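P-47 protein (Clostridium botulinum E1 str. 'BoNT E Beluga', PDB 5WIX) is of unknown function but has a topology similar to bactericidal/permeability-increasing protein, with a TULIP-domain fold that hints at a lipid-binding role. Local coordinates at residues A[21-25]-A[214-220]; A[238-242]-A[269-275]. All coordinates share one frame; numbering follows the deposited sequence.

Contact 1: residues A[21-25]-A[214-220]; sequences YGWDI and RDISKLS
The indole N-H of Trp23 is tied to the backbone of the loop 214-220: NE1 donates to Ser220 O over 2.7 Å, with an N-H...O angle of 164°. The carbonyl oxygen sits close to the ring plane, at the edge of the five-membered ring. Leu219 comes over one face. Its CD1 methyl lies over the centre of the ring, 4.3 Å above the plane, and its CB sits on the same side of the plane near the pyrrole nitrogen, 3.7 Å from Trp23 NE1. The indole is therefore gripped both in its plane and from above. Trp23 also packs against Ile207 and Ser209 of strand 203-210 and Lys191 of strand 187-195, lying on two of the strands of the six-stranded antiparallel sheet. Just past the tryptophan, Asp24 and Ile25 both face Leu208 in a classic beta bulge, where strand 25-30 joins that sheet. From the far end of the same loop, Arg214 bends at chi3 (-73°) and presents the edge of its guanidinium. Arg214 NH2 donates to Gly22 O at 2.9 Å, and this oxygen also has CD1 and CD2 of Leu219 beside it. Asp24 lies off the neighbouring NE/NH2 edge, near the guanidinium plane, but its carboxylate plane is turned 69° from it and the salt bridge is long, with OD2 3.8 Å from Arg214 NE. Asp24 OD2 also accepts a weak hydrogen bond from Val210 N.

Contact 2: residues A[238-242]-A[269-275]; sequences ISEKL and NTSDTTG
This is a helix-start contact: the first turn of helix 240-252 meets the loop joining strands 265-269 and 275-279, and backbone and carboxylate bonds hold the two together. Thr273 O accepts from Lys241 N at 2.9 Å, approached from above its carbonyl plane and not along a lone pair. A second bond runs the other way, from Gly275 N to Glu240 OE1 at 3.0 Å, with an N-H...O angle of 155°. With CG anti to the backbone N (chi1 157°) and the chain extended beyond it, Glu240 carries its carboxylate along the loop to Gly275, where OE1 accepts through its anti lone pair; on the way the carboxylate passes beside the Thr274 methyl. Lys241 crosses Asn269 at a slant, its CD 3.5 Å from Asn269 OD1, while its ammonium turns off to a salt bridge with Glu245. Within the loop, Thr274 O takes both Thr270 N and Ser271 N from one face of its plane, closing the turn. Ser239 is the N-cap of the helix, its OG accepting a weak bond from Leu242 N, and its CB packs on CB of Thr273: an N-capped helix start docked on a beta-hairpin connection.

Contacts 1 and 2 are neighbours, their centres about 12 Å apart, and both are partly buried. In contact 1 Trp23 and Asp24 lie buried against the sheet while Ser220 is exposed; in contact 2 Ser239, Glu240 and Gly275 are buried, with Asn269 and Asp272 at the surface. The six-stranded sheet feeds into each, through strand 25-30 and the adjacent strand 234-238. A probable hydrogen bond between Asp24 O and Ser239 N stitches the two together, and Ile25 packs on Leu242. Arg214 lies against Asp272, so the loops 214-220 and 269-275 touch as well. Contact 1 combines an aromatic ring and an arginine with backbone carbonyls; contact 2 relies on backbone amides, one helix carboxylate and little apolar packing.

Contact 1: residues A[21-25]-A[214-220]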
loop_
_atom_site.group_PDB
_atom_site.type_symbol
_atom_site.label_atom_id
_atom_site.label_comp_id
_atom_site.label_asym_id
_atom_site.label_seq_id
_atom_site.Cartn_x
_atom_site.Cartn_y
_atom_site.Cartn_z
ATOM N N TYR A 21 -1.782 9.718 3.861
ATOM C CA TYR A 21 -2.743 10.798 4.052
ATOM C C TYR A 21 -4.110 10.239 4.437
ATOM O O TYR A 21 -5.010 10.168 3.606
ATOM C CB TYR A 21 -2.869 11.645 2.777
ATOM C CG TYR A 21 -1.628 12.445 2.426
ATOM C CD1 TYR A 21 -1.322 13.623 3.097
ATOM C CD2 TYR A 21 -0.768 12.029 1.424
ATOM C CE1 TYR A 21 -0.192 14.357 2.781
ATOM C CE2 TYR A 21 0.363 12.759 1.102
ATOM C CZ TYR A 21 0.646 13.921 1.786
ATOM O OH TYR A 21 1.768 14.651 1.476
ATOM N N GLY A 22 -4.260 9.825 5.692
ATOM C CA GLY A 22 -5.538 9.353 6.198
ATOM C C GLY A 22 -6.153 8.134 5.515
ATOM O O GLY A 22 -7.238 7.691 5.896
ATOM N N TRP A 23 -5.474 7.587 4.514
ATOM C CA TRP A 23 -5.958 6.404 3.805
ATOM C C TRP A 23 -5.335 5.120 4.352
ATOM O O TRP A 23 -4.327 5.180 5.064
ATOM C CB TRP A 23 -5.661 6.548 2.316
ATOM C CG TRP A 23 -6.617 7.453 1.636
ATOM C CD1 TRP A 23 -6.526 8.802 1.520
ATOM C CD2 TRP A 23 -7.826 7.070 0.976
ATOM N NE1 TRP A 23 -7.603 9.289 0.823
ATOM C CE2 TRP A 23 -8.415 8.245 0.475
ATOM C CE3 TRP A 23 -8.461 5.845 0.752
ATOM C CZ2 TRP A 23 -9.613 8.232 -0.233
ATOM C CZ3 TRP A 23 -9.649 5.836 0.051
ATOM C CH2 TRP A 23 -10.214 7.024 -0.436
ATOM N N ASP A 24 -5.907 3.964 4.014
ATOM C CA ASP A 24 -5.463 2.696 4.644
ATOM C C ASP A 24 -4.361 1.947 3.896
ATOM O O ASP A 24 -3.343 1.554 4.476
ATOM C CB ASP A 24 -6.644 1.737 4.827
ATOM C CG ASP A 24 -7.387 1.968 6.118
ATOM O OD1 ASP A 24 -6.741 2.382 7.114
ATOM O OD2 ASP A 24 -8.616 1.736 6.123
ATOM N N ILE A 25 -4.601 1.696 2.619
ATOM C CA ILE A 25 -3.592 1.128 1.747
ATOM C C ILE A 25 -3.637 1.913 0.451
ATOM O O ILE A 25 -4.717 2.137 -0.101
ATOM C CB ILE A 25 -3.836 -0.371 1.474
ATOM C CG1 ILE A 25 -3.677 -1.185 2.748
ATOM C CG2 ILE A 25 -2.870 -0.882 0.428
ATOM C CD1 ILE A 25 -3.729 -2.676 2.518
ATOM N N ARG A 214 -15.241 3.589 6.631
ATOM C CA ARG A 214 -15.041 4.868 7.312
ATOM C C ARG A 214 -15.591 6.059 6.533
ATOM O O ARG A 214 -16.220 5.897 5.483
ATOM C CB ARG A 214 -13.552 5.086 7.593
ATOM C CG ARG A 214 -12.919 3.975 8.392
ATOM C CD ARG A 214 -11.591 4.392 8.986
ATOM N NE ARG A 214 -10.537 4.476 7.984
ATOM C CZ ARG A 214 -10.024 5.619 7.543
ATOM N NH1 ARG A 214 -10.473 6.776 8.017
ATOM N NH2 ARG A 214 -9.058 5.605 6.636
ATOM N N ASP A 215 -15.278 7.266 6.983
ATOM C CA ASP A 215 -15.958 8.437 6.463
ATOM C C ASP A 215 -15.753 8.487 4.958
ATOM O O ASP A 215 -16.670 8.833 4.215
ATOM C CB ASP A 215 -15.415 9.710 7.113
ATOM N N ILE A 216 -14.551 8.143 4.513
ATOM C CA ILE A 216 -14.268 8.005 3.087
ATOM C C ILE A 216 -14.248 9.379 2.430
ATOM O O ILE A 216 -13.248 9.779 1.835
ATOM C CB ILE A 216 -15.229 7.007 2.382
ATOM C CG1 ILE A 216 -16.455 7.700 1.771
ATOM C CG2 ILE A 216 -15.663 5.915 3.348
ATOM C CD1 ILE A 216 -17.515 6.741 1.274
ATOM N N SER A 217 -15.358 10.102 2.552
ATOM C CA SER A 217 -15.384 11.475 2.079
ATOM C C SER A 217 -15.867 12.399 3.204
ATOM O O SER A 217 -16.876 12.125 3.865
ATOM C CB SER A 217 -16.275 11.603 0.846
ATOM O OG SER A 217 -15.888 12.715 0.061
ATOM N N LYS A 218 -15.149 13.496 3.414
ATOM C CA LYS A 218 -14.036 13.855 2.545
ATOM C C LYS A 218 -12.694 13.464 3.141
ATOM O O LYS A 218 -12.277 14.003 4.165
ATOM C CB LYS A 218 -14.046 15.356 2.241
ATOM N N LEU A 219 -12.035 12.503 2.502
ATOM C CA LEU A 219 -10.617 12.282 2.723
ATOM C C LEU A 219 -9.858 12.936 1.574
ATOM O O LEU A 219 -10.383 13.043 0.465
ATOM C CB LEU A 219 -10.294 10.789 2.823
ATOM C CG LEU A 219 -10.528 10.172 4.207
ATOM C CD1 LEU A 219 -10.504 8.644 4.165
ATOM C CD2 LEU A 219 -9.493 10.710 5.190
ATOM N N SER A 220 -8.633 13.376 1.845
ATOM C CA SER A 220 -7.786 13.959 0.813
ATOM C C SER A 220 -7.517 12.971 -0.302
ATOM O O SER A 220 -7.867 11.802 -0.216
ATOM C CB SER A 220 -6.452 14.435 1.394
ATOM O OG SER A 220 -6.511 15.799 1.764
#

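Contact 2: residues A[238-242]-A[269-275]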
loop_
_atom_site.group_PDB
_atom_site.type_symbol
_atom_site.label_atom_id
_atom_site.label_comp_id
_atom_site.label_asym_id
_atom_site.label_seq_id
_atom_site.Cartn_x
_atom_site.Cartn_y
_atom_site.Cartn_z
ATOM N N ILE A 238 1.427 0.777 3.067
ATOM C CA ILE A 238 0.572 0.288 4.161
ATOM C C ILE A 238 0.573 1.252 5.350
ATOM O O ILE A 238 1.647 1.664 5.826
ATOM C CB ILE A 238 1.026 -1.094 4.646
ATOM C CG1 ILE A 238 0.730 -2.157 3.591
ATOM C CG2 ILE A 238 0.333 -1.453 5.927
ATOM C CD1 ILE A 238 1.720 -3.303 3.616
ATOM N N SER A 239 -0.626 1.622 5.804
ATOM C CA SER A 239 -0.797 2.501 6.965
ATOM C C SER A 239 -0.099 1.926 8.198
ATOM O O SER A 239 0.111 0.710 8.285
ATOM C CB SER A 239 -2.278 2.701 7.271
ATOM O OG SER A 239 -2.804 1.569 7.963
ATOM N N GLU A 240 0.227 2.779 9.167
ATOM C CA GLU A 240 0.885 2.299 10.378
ATOM C C GLU A 240 0.070 1.209 11.083
ATOM O O GLU A 240 0.615 0.163 11.446
ATOM C CB GLU A 240 1.156 3.442 11.353
ATOM C CG GLU A 240 1.297 2.973 12.802
ATOM C CD GLU A 240 1.958 4.002 13.705
ATOM O OE1 GLU A 240 1.321 4.435 14.687
ATOM O OE2 GLU A 240 3.124 4.363 13.451
ATOM N N LYS A 241 -1.230 1.444 11.249
ATOM C CA LYS A 241 -2.084 0.504 11.966
ATOM C C LYS A 241 -1.987 -0.884 11.349
ATOM O O LYS A 241 -1.530 -1.828 12.004
ATOM C CB LYS A 241 -3.546 0.975 11.988
ATOM C CG LYS A 241 -4.488 0.058 12.780
ATOM C CD LYS A 241 -5.904 0.651 12.928
ATOM C CE LYS A 241 -6.931 -0.087 12.058
ATOM N NZ LYS A 241 -6.789 -1.588 12.106
ATOM N N LEU A 242 -2.370 -1.012 10.084
ATOM C CA LEU A 242 -2.344 -2.320 9.417
ATOM C C LEU A 242 -1.003 -3.029 9.577
ATOM O O LEU A 242 -0.930 -4.261 9.713
ATOM C CB LEU A 242 -2.670 -2.158 7.938
ATOM C CG LEU A 242 -4.100 -1.691 7.668
ATOM C CD1 LEU A 242 -4.354 -1.670 6.181
ATOM C CD2 LEU A 242 -5.105 -2.602 8.347
ATOM N N ASN A 269 -6.267 2.111 18.970
ATOM C CA ASN A 269 -6.257 3.225 18.034
ATOM C C ASN A 269 -5.831 4.548 18.686
ATOM O O ASN A 269 -6.210 4.843 19.825
ATOM C CB ASN A 269 -7.638 3.368 17.383
ATOM C CG ASN A 269 -7.914 2.284 16.342
ATOM O OD1 ASN A 269 -7.112 1.370 16.145
ATOM N ND2 ASN A 269 -9.057 2.390 15.668
ATOM N N THR A 270 -5.022 5.323 17.959
ATOM C CA THR A 270 -4.671 6.698 18.343
ATOM C C THR A 270 -5.038 7.666 17.205
ATOM O O THR A 270 -5.257 8.859 17.421
ATOM C CB THR A 270 -3.165 6.838 18.696
ATOM O OG1 THR A 270 -2.402 5.862 17.975
ATOM C CG2 THR A 270 -2.939 6.639 20.185
ATOM N N SER A 271 -5.073 7.119 15.992
ATOM C CA SER A 271 -5.731 7.724 14.843
ATOM C C SER A 271 -6.507 6.605 14.146
ATOM O O SER A 271 -6.585 5.485 14.659
ATOM C CB SER A 271 -4.714 8.370 13.893
ATOM O OG SER A 271 -5.341 9.045 12.808
ATOM N N ASP A 272 -7.077 6.883 12.981
ATOM C CA ASP A 272 -7.687 5.814 12.199
ATOM C C ASP A 272 -6.617 5.125 11.373
ATOM O O ASP A 272 -6.912 4.183 10.640
ATOM C CB ASP A 272 -8.797 6.339 11.291
ATOM C CG ASP A 272 -9.889 7.046 12.057
ATOM O OD1 ASP A 272 -10.614 6.357 12.808
ATOM O OD2 ASP A 272 -10.024 8.284 11.905
ATOM N N THR A 273 -5.373 5.597 11.492
ATOM C CA THR A 273 -4.222 4.975 10.813
ATOM C C THR A 273 -2.992 4.849 11.727
ATOM O O THR A 273 -1.990 4.243 11.355
ATOM C CB THR A 273 -3.815 5.772 9.579
ATOM O OG1 THR A 273 -3.559 7.129 9.963
ATOM C CG2 THR A 273 -4.924 5.739 8.528
ATOM N N THR A 274 -3.076 5.436 12.917
ATOM C CA THR A 274 -2.002 5.370 13.902
ATOM C C THR A 274 -2.399 4.388 15.003
ATOM O O THR A 274 -3.528 4.442 15.492
ATOM C CB THR A 274 -1.729 6.764 14.499
ATOM O OG1 THR A 274 -1.485 7.679 13.431
ATOM C CG2 THR A 274 -0.530 6.765 15.415
ATOM N N GLY A 275 -1.489 3.496 15.393
ATOM C CA GLY A 275 -1.833 2.456 16.351
ATOM C C GLY A 275 -0.738 1.940 17.278
ATOM O O GLY A 275 0.423 1.791 16.874
#